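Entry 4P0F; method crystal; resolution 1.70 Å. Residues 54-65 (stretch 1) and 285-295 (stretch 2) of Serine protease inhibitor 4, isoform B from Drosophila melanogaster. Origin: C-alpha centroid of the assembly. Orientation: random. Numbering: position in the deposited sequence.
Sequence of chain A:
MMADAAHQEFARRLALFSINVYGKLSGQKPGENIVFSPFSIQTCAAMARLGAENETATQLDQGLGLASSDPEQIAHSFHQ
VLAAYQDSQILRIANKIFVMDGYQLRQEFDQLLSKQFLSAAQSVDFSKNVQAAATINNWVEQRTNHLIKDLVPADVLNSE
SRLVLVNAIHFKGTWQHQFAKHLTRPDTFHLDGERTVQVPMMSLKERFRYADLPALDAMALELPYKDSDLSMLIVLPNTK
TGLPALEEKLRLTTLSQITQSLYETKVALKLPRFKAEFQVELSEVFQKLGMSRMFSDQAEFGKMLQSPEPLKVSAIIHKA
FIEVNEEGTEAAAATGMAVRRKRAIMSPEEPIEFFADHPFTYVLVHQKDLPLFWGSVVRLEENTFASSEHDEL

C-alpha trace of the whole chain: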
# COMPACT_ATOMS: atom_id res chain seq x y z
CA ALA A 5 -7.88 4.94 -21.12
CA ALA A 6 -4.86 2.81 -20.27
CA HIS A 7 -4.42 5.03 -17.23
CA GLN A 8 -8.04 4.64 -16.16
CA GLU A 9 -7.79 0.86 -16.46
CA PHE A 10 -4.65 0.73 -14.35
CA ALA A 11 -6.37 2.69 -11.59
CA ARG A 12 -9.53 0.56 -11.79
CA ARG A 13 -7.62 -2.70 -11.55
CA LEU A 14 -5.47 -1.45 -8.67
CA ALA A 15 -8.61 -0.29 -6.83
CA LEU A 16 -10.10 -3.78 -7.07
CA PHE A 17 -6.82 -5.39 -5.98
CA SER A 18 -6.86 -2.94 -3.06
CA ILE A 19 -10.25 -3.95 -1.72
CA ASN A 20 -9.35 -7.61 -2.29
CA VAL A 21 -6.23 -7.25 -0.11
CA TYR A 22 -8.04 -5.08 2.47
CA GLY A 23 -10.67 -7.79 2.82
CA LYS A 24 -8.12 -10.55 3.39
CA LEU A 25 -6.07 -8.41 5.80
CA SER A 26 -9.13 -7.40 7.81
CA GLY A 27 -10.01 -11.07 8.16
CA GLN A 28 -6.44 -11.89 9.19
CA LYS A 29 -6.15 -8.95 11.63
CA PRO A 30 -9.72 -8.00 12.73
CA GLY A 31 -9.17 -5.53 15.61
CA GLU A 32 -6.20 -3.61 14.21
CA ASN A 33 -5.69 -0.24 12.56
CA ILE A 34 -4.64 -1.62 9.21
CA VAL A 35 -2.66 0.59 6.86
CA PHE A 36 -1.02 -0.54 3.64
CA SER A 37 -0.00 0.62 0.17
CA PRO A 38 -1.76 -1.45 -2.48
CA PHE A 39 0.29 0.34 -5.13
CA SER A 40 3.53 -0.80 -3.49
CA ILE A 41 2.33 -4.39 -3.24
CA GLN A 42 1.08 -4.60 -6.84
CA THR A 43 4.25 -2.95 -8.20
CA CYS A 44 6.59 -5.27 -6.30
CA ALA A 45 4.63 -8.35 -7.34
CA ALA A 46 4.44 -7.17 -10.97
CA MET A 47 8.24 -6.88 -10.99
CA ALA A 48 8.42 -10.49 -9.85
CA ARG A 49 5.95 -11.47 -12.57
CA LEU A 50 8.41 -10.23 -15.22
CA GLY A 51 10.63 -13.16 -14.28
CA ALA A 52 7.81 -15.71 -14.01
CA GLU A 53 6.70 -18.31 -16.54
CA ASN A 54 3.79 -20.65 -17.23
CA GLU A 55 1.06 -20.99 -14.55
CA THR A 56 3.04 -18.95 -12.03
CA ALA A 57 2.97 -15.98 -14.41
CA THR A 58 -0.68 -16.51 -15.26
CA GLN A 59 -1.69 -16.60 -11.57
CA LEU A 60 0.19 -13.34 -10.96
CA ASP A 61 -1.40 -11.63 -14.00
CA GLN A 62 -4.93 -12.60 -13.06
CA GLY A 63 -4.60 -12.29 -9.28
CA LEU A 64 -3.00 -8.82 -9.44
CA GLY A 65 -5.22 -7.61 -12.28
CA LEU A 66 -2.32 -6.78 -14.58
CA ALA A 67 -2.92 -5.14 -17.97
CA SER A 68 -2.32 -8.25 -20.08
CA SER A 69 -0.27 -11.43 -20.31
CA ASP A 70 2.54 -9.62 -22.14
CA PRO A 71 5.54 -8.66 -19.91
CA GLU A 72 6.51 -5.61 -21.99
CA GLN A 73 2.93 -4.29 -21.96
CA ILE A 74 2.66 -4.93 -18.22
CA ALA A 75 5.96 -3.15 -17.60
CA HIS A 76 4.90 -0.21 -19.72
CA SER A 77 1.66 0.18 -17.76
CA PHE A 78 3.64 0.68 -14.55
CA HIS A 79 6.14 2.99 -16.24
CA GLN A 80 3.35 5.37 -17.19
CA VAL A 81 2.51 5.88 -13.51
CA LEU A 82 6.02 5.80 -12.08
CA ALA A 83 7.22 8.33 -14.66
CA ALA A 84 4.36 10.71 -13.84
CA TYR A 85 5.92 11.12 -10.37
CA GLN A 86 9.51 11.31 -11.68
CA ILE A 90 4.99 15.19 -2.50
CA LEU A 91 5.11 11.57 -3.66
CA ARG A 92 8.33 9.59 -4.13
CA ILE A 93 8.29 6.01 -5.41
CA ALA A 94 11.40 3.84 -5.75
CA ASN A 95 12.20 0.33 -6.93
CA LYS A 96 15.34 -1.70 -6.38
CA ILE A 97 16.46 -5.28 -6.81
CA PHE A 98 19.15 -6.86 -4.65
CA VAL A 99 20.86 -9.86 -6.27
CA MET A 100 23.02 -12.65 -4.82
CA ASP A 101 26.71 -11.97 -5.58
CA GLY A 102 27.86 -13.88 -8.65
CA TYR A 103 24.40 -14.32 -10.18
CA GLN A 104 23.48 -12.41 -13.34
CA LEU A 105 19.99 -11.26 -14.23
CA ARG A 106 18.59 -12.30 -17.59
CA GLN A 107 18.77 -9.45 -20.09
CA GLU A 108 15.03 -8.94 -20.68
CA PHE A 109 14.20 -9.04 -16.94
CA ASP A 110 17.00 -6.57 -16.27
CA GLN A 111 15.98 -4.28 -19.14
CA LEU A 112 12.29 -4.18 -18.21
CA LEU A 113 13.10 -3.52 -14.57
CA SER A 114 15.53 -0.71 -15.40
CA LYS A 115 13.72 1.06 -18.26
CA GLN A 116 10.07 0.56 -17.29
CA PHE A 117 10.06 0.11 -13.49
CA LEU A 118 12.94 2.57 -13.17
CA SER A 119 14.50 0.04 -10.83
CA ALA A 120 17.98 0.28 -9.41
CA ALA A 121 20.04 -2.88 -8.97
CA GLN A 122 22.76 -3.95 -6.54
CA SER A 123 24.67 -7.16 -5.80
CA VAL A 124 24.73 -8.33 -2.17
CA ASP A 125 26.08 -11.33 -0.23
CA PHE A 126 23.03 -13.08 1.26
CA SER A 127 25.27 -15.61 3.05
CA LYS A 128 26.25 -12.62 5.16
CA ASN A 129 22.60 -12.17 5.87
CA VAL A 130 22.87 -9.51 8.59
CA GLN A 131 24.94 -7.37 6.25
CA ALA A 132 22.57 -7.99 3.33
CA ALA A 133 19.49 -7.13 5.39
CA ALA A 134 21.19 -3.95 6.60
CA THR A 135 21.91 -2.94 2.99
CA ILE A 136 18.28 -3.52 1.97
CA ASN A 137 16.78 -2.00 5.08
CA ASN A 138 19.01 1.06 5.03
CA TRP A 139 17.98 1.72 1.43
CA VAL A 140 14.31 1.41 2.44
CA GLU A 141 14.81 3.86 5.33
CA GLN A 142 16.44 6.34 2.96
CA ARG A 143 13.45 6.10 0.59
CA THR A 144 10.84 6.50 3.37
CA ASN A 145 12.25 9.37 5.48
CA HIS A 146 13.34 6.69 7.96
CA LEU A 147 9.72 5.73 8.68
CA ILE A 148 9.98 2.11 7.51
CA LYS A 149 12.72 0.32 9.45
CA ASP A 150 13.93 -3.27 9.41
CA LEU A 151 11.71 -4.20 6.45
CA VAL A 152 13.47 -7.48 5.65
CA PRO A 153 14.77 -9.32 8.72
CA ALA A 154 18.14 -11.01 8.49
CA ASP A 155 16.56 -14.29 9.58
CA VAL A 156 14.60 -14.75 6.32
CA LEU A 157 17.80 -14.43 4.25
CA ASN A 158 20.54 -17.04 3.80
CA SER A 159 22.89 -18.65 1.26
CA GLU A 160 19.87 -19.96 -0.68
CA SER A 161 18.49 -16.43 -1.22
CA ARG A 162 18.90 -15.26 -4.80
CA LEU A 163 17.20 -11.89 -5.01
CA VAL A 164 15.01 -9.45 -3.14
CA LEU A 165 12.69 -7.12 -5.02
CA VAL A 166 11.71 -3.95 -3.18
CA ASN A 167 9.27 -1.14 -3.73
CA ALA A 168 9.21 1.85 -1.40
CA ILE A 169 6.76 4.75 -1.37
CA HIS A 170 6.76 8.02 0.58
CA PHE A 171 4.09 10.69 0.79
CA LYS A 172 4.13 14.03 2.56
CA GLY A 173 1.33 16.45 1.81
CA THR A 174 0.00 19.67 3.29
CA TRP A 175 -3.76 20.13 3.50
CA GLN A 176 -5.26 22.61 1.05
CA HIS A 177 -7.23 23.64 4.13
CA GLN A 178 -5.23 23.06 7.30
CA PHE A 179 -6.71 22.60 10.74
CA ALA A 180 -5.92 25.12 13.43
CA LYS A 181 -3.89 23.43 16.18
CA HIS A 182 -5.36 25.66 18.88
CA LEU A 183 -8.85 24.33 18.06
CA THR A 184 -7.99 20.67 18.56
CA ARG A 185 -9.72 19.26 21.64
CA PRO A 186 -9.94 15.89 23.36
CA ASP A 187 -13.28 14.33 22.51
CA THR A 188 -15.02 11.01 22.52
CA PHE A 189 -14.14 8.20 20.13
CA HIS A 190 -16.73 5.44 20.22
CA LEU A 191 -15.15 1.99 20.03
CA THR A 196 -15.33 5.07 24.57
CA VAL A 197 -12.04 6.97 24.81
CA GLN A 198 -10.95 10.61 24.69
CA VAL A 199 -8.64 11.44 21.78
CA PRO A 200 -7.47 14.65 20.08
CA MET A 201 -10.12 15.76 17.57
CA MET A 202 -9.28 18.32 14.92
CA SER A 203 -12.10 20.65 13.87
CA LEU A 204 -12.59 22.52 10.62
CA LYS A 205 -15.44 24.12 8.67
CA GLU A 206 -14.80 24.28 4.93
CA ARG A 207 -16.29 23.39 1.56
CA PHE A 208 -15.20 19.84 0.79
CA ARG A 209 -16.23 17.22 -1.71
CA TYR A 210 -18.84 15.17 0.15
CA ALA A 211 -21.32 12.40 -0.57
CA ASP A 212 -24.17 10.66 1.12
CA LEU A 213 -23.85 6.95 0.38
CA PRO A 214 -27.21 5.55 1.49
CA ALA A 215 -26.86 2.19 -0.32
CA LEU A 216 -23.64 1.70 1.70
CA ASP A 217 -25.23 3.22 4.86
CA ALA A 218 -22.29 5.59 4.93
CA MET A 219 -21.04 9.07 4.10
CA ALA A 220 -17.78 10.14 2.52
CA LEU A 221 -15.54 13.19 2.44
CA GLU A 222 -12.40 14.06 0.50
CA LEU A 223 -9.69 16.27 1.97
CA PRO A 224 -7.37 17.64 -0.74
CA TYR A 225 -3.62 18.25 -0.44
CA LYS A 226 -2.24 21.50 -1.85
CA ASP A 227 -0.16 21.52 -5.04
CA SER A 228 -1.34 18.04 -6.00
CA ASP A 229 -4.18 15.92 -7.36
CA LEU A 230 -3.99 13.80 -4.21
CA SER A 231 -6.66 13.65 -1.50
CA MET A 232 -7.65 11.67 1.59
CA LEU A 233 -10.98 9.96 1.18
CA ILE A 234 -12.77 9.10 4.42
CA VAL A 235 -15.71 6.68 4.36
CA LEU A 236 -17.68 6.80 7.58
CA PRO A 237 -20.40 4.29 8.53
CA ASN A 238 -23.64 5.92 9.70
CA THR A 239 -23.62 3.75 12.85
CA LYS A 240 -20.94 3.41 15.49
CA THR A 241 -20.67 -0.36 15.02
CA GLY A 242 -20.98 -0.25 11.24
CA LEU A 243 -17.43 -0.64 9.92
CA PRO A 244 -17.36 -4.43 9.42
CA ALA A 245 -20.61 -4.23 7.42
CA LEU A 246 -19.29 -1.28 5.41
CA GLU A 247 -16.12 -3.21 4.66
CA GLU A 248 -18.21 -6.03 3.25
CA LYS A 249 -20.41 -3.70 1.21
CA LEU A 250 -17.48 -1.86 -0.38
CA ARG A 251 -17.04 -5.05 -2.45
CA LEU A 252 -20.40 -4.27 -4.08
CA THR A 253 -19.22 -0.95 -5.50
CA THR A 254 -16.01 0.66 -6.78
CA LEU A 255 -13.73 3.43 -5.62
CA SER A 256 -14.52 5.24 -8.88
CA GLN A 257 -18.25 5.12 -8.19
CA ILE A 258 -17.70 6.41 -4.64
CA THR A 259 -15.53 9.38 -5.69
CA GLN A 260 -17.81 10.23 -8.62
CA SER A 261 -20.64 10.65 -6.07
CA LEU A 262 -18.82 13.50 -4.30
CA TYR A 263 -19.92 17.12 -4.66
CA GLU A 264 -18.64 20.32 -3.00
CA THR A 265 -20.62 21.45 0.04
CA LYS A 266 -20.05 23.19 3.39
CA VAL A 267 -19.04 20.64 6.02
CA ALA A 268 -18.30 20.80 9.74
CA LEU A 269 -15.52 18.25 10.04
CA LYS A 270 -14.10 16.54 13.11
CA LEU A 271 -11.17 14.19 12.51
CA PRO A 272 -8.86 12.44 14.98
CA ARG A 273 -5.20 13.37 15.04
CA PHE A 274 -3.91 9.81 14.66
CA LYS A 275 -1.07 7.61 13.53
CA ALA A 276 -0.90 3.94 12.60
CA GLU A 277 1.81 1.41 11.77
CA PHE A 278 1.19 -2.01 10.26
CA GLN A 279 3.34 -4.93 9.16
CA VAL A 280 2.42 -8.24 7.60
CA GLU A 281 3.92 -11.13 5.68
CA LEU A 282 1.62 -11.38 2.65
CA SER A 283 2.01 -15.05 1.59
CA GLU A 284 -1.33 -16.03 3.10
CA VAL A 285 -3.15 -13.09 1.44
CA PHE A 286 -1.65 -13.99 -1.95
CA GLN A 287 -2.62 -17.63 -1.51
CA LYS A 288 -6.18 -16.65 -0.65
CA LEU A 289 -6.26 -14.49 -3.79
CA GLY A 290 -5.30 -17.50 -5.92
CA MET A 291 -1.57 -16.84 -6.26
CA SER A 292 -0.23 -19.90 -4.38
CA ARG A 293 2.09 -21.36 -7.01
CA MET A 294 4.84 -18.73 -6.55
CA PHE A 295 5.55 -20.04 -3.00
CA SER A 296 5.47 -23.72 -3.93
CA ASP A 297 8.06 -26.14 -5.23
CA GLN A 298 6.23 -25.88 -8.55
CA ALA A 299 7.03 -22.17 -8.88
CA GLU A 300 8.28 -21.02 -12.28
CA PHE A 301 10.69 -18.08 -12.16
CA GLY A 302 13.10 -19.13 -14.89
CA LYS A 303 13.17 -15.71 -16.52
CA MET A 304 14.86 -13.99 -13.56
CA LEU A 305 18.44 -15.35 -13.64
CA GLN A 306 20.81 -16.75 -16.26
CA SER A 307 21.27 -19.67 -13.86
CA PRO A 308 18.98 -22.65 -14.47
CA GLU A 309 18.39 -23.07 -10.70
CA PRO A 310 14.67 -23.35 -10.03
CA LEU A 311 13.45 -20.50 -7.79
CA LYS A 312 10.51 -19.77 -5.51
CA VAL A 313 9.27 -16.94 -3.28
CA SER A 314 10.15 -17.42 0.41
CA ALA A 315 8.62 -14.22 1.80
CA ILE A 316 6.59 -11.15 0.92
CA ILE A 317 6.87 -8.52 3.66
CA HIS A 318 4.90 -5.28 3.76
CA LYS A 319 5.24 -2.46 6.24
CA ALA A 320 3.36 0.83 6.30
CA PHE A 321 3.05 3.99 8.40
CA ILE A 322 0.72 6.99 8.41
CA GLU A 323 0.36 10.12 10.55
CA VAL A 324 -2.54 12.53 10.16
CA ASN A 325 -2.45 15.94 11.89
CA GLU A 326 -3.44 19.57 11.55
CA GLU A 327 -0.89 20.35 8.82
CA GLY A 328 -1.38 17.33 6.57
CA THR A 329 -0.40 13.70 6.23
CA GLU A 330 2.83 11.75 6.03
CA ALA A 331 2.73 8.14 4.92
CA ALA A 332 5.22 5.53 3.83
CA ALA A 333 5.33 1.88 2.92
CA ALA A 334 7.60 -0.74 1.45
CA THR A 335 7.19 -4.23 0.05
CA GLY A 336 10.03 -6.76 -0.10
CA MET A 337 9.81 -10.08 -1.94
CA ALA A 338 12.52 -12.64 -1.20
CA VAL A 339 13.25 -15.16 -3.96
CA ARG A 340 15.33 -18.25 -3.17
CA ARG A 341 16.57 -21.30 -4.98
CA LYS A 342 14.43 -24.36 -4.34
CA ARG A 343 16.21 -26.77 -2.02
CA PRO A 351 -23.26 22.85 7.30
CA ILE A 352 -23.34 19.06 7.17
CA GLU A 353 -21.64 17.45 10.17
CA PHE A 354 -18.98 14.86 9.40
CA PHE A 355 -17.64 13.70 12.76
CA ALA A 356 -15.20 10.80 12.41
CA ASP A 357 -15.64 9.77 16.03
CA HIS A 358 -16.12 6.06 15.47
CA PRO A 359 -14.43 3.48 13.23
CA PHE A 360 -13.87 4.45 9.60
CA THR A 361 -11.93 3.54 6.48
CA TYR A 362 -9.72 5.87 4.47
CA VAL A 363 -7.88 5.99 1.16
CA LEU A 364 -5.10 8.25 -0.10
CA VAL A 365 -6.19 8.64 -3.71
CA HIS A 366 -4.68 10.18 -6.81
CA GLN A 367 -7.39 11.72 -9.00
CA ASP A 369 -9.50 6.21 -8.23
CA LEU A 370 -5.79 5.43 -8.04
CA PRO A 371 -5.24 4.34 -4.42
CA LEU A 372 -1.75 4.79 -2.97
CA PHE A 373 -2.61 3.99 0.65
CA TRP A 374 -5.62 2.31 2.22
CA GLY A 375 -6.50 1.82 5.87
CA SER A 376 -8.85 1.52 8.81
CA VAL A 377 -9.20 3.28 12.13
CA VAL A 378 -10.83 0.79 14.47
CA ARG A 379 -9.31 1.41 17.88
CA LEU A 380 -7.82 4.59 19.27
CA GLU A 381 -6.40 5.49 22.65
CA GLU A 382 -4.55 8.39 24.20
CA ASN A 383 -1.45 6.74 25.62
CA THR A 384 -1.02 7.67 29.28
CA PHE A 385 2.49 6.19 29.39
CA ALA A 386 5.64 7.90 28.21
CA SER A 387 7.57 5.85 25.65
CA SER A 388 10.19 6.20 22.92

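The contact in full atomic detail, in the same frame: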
# COMPACT_ATOMS: atom_id res chain seq x y z
N ASN A 54 4.82 -19.62 -17.33
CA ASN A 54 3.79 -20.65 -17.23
C ASN A 54 2.68 -20.29 -16.24
O ASN A 54 2.25 -19.13 -16.19
CB ASN A 54 4.44 -21.97 -16.84
CG ASN A 54 5.62 -22.33 -17.74
OD1 ASN A 54 5.55 -22.16 -18.96
ND2 ASN A 54 6.70 -22.81 -17.15
N GLU A 55 2.21 -21.25 -15.45
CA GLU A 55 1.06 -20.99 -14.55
C GLU A 55 1.38 -19.99 -13.44
O GLU A 55 0.50 -19.26 -12.97
CB GLU A 55 0.55 -22.29 -13.93
CG GLU A 55 -0.73 -22.08 -13.12
CD GLU A 55 -1.22 -23.32 -12.39
OE1 GLU A 55 -0.74 -24.43 -12.69
OE2 GLU A 55 -2.09 -23.15 -11.51
N THR A 56 2.64 -19.93 -13.01
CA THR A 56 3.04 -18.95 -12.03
C THR A 56 2.77 -17.55 -12.57
O THR A 56 2.18 -16.70 -11.88
CB THR A 56 4.53 -19.12 -11.65
OG1 THR A 56 4.74 -20.43 -11.10
CG2 THR A 56 4.96 -18.08 -10.62
N ALA A 57 3.19 -17.29 -13.80
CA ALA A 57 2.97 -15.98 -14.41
C ALA A 57 1.49 -15.70 -14.59
O ALA A 57 1.03 -14.59 -14.37
CB ALA A 57 3.68 -15.90 -15.74
N THR A 58 0.74 -16.71 -15.03
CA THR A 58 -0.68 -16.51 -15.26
C THR A 58 -1.41 -16.17 -13.95
O THR A 58 -2.27 -15.28 -13.93
CB THR A 58 -1.32 -17.74 -15.90
OG1 THR A 58 -0.63 -18.05 -17.13
CG2 THR A 58 -2.77 -17.49 -16.21
N GLN A 59 -1.09 -16.89 -12.88
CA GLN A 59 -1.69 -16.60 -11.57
C GLN A 59 -1.42 -15.15 -11.16
O GLN A 59 -2.33 -14.45 -10.71
CB GLN A 59 -1.15 -17.54 -10.49
CG GLN A 59 -1.77 -18.93 -10.49
CD GLN A 59 -1.37 -19.74 -9.27
OE1 GLN A 59 -0.60 -19.28 -8.41
NE2 GLN A 59 -1.89 -20.96 -9.17
N LEU A 60 -0.17 -14.71 -11.32
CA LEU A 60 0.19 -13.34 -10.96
C LEU A 60 -0.58 -12.32 -11.81
O LEU A 60 -1.15 -11.37 -11.27
CB LEU A 60 1.70 -13.13 -11.09
CG LEU A 60 2.46 -13.69 -9.89
CD1 LEU A 60 3.93 -13.92 -10.26
CD2 LEU A 60 2.35 -12.78 -8.69
N ASP A 61 -0.63 -12.52 -13.12
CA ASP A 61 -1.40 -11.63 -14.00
C ASP A 61 -2.84 -11.49 -13.54
O ASP A 61 -3.37 -10.38 -13.42
CB ASP A 61 -1.41 -12.14 -15.45
CG ASP A 61 -0.07 -11.99 -16.14
OD1 ASP A 61 0.78 -11.25 -15.63
OD2 ASP A 61 0.11 -12.63 -17.21
N GLN A 62 -3.50 -12.61 -13.31
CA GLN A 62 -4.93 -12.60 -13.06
C GLN A 62 -5.25 -12.25 -11.61
O GLN A 62 -6.26 -11.63 -11.34
CB GLN A 62 -5.54 -13.94 -13.46
CG GLN A 62 -5.23 -14.27 -14.90
CD GLN A 62 -5.78 -15.60 -15.34
OE1 GLN A 62 -6.20 -16.40 -14.51
NE2 GLN A 62 -5.79 -15.83 -16.63
N GLY A 63 -4.36 -12.61 -10.68
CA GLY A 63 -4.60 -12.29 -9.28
C GLY A 63 -4.31 -10.83 -8.93
O GLY A 63 -4.93 -10.27 -8.04
N LEU A 64 -3.36 -10.23 -9.64
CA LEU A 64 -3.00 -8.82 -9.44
C LEU A 64 -3.83 -7.88 -10.30
O LEU A 64 -3.91 -6.67 -10.03
CB LEU A 64 -1.52 -8.61 -9.76
CG LEU A 64 -0.51 -9.37 -8.91
CD1 LEU A 64 0.89 -9.23 -9.50
CD2 LEU A 64 -0.56 -8.88 -7.47
N GLY A 65 -4.46 -8.42 -11.35
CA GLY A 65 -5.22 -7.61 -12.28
C GLY A 65 -4.31 -6.83 -13.22
O GLY A 65 -4.55 -5.67 -13.50
N VAL A 285 -2.24 -13.92 2.24
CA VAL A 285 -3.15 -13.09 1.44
C VAL A 285 -3.04 -13.48 -0.04
O VAL A 285 -4.07 -13.68 -0.70
CB VAL A 285 -2.84 -11.58 1.61
CG1 VAL A 285 -3.49 -10.75 0.51
CG2 VAL A 285 -3.31 -11.11 2.98
N PHE A 286 -1.82 -13.63 -0.54
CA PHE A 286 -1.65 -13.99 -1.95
C PHE A 286 -2.22 -15.37 -2.25
O PHE A 286 -2.82 -15.57 -3.30
CB PHE A 286 -0.18 -13.95 -2.35
CG PHE A 286 0.28 -12.60 -2.80
CD1 PHE A 286 0.27 -11.52 -1.94
CD2 PHE A 286 0.74 -12.41 -4.08
CE1 PHE A 286 0.70 -10.28 -2.36
CE2 PHE A 286 1.17 -11.18 -4.51
CZ PHE A 286 1.14 -10.10 -3.63
N GLN A 287 -2.03 -16.31 -1.34
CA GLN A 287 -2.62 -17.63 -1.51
C GLN A 287 -4.14 -17.57 -1.57
O GLN A 287 -4.77 -18.22 -2.41
CB GLN A 287 -2.17 -18.55 -0.38
CG GLN A 287 -0.69 -18.92 -0.48
CD GLN A 287 -0.16 -19.57 0.77
OE1 GLN A 287 -0.72 -19.40 1.86
NE2 GLN A 287 0.91 -20.34 0.63
N LYS A 288 -4.73 -16.78 -0.68
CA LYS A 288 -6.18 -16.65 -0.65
C LYS A 288 -6.73 -15.91 -1.87
O LYS A 288 -7.92 -16.01 -2.17
CB LYS A 288 -6.63 -15.93 0.62
CG LYS A 288 -6.48 -16.78 1.87
CD LYS A 288 -6.77 -15.94 3.10
CE LYS A 288 -6.68 -16.74 4.39
NZ LYS A 288 -6.95 -15.86 5.56
N LEU A 289 -5.87 -15.17 -2.56
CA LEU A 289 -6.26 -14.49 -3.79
C LEU A 289 -5.85 -15.30 -5.03
O LEU A 289 -5.86 -14.78 -6.14
CB LEU A 289 -5.65 -13.09 -3.84
CG LEU A 289 -6.18 -12.14 -2.76
CD1 LEU A 289 -5.48 -10.80 -2.81
CD2 LEU A 289 -7.67 -11.94 -2.91
N GLY A 290 -5.52 -16.57 -4.82
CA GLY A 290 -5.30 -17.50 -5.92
C GLY A 290 -3.91 -17.47 -6.52
O GLY A 290 -3.72 -17.94 -7.64
N MET A 291 -2.95 -16.94 -5.78
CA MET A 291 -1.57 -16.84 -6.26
C MET A 291 -0.62 -17.71 -5.42
O MET A 291 0.45 -17.25 -5.00
CB MET A 291 -1.12 -15.38 -6.26
CG MET A 291 -1.92 -14.53 -7.24
SD MET A 291 -1.51 -12.78 -7.23
CE MET A 291 -2.44 -12.19 -5.80
N SER A 292 -0.99 -18.97 -5.23
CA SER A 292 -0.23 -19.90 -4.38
C SER A 292 1.02 -20.47 -5.04
O SER A 292 1.97 -20.83 -4.34
CB SER A 292 -1.11 -21.08 -3.95
OG SER A 292 -2.08 -20.64 -3.02
N ARG A 293 1.03 -20.59 -6.36
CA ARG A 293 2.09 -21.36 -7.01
C ARG A 293 3.49 -20.77 -6.80
O ARG A 293 4.48 -21.51 -6.68
CB ARG A 293 1.79 -21.50 -8.51
CG ARG A 293 2.59 -22.57 -9.22
CD ARG A 293 1.99 -22.88 -10.58
NE ARG A 293 2.78 -23.81 -11.37
CZ ARG A 293 2.63 -25.13 -11.36
NH1 ARG A 293 1.70 -25.70 -10.59
NH2 ARG A 293 3.40 -25.89 -12.12
N MET A 294 3.58 -19.44 -6.75
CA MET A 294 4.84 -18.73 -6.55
C MET A 294 5.61 -19.13 -5.28
O MET A 294 6.83 -19.00 -5.23
CB MET A 294 4.57 -17.22 -6.54
CG MET A 294 3.69 -16.80 -5.41
SD MET A 294 2.99 -15.16 -5.69
CE MET A 294 4.49 -14.23 -5.74
N PHE A 295 4.91 -19.63 -4.26
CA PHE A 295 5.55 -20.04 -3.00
C PHE A 295 5.87 -21.53 -2.94
O PHE A 295 6.53 -21.99 -2.01
CB PHE A 295 4.64 -19.70 -1.81
CG PHE A 295 4.12 -18.31 -1.83
CD1 PHE A 295 4.94 -17.24 -1.57
CD2 PHE A 295 2.78 -18.07 -2.13
CE1 PHE A 295 4.46 -15.96 -1.60
CE2 PHE A 295 2.30 -16.81 -2.17
CZ PHE A 295 3.12 -15.74 -1.90
O HOH W 1 1.70 -17.72 -8.25

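A single side-chain oxygen does most of the polar work in this contact: OE1 of Q59 reaches from its helix to the start of the short 3-10 segment at R293, where the backbone N of R293 donates a hydrogen bond to it (N to OE1 2.9 Å, N-H...O angle 161°). The same OE1 accepts a second hydrogen bond from a water, 2.8 Å from the water oxygen, and that water in turn accepts from the backbone N of M294 at 3.0 Å. One carbonyl therefore serves two successive amides, one directly and one through water. The N of S292 also lies near, 3.2 Å from Q59 OE1, but its angle is too poor for a hydrogen bond.

Glutamine suits this position because its CA-to-CB bond points toward the other stretch and its chain, with chi1 m and chi2 t, is long enough to carry an uncharged amide to the backbone. The other end of that amide stays on its own helix: Q59 NE2 makes a weak hydrogen bond to E55 OE2 (3.2 Å), one turn earlier. This links the glutamine to the second polar contact, because the other carboxylate oxygen of E55, OE1, forms a salt bridge with R293, 3.5 Å from NH1. The oxygen lies over one face of the guanidinium, well out of its plane, so the attraction is one of charge and no N-H is aimed at it. R293 NE and NH2 are hydrogen-bonded elsewhere in the structure. An arginine can meet these demands together: its extended side chain runs past T56, whose OG1 lies 3.6 Å from R293 CG, and the residue gives up more surface to the contact than any other, 95 of the 560 Å² buried in total.

Further along the helix the character changes from polar to apolar. M291 has a CA-to-CB bond that points sideways, but its long, unbranched side chain brings SD to the helix, 3.7 Å from G63 CA, 3.9 Å from L64 CG and 4.1 Å from L60 CD2. L60 CD2 also meets the sulfur of the other methionine, M294 SD, at 3.9 Å, while L64 CD2 packs obliquely against the F286 ring, 4.1 Å from CE2. L60 and L64 are one helical turn apart, and both are buried; although their CA-to-CB bonds point sideways, their branched ends come nearer to stretch 2, where L60 meets the two methionine sulfurs and L64 meets M291 and the F286 ring. A side chain with no polar atoms has nothing to leave unsatisfied in such a place.

Glycine at 63 is what allows this close approach. An ideal CB built on G63 would point toward stretch 2 and sit 2.5 Å from M291 CG, a clash, so the bare backbone makes room for the methionine. G290 has a different reason to be glycine: its phi of 84° is positive, a conformation that by itself favours glycine.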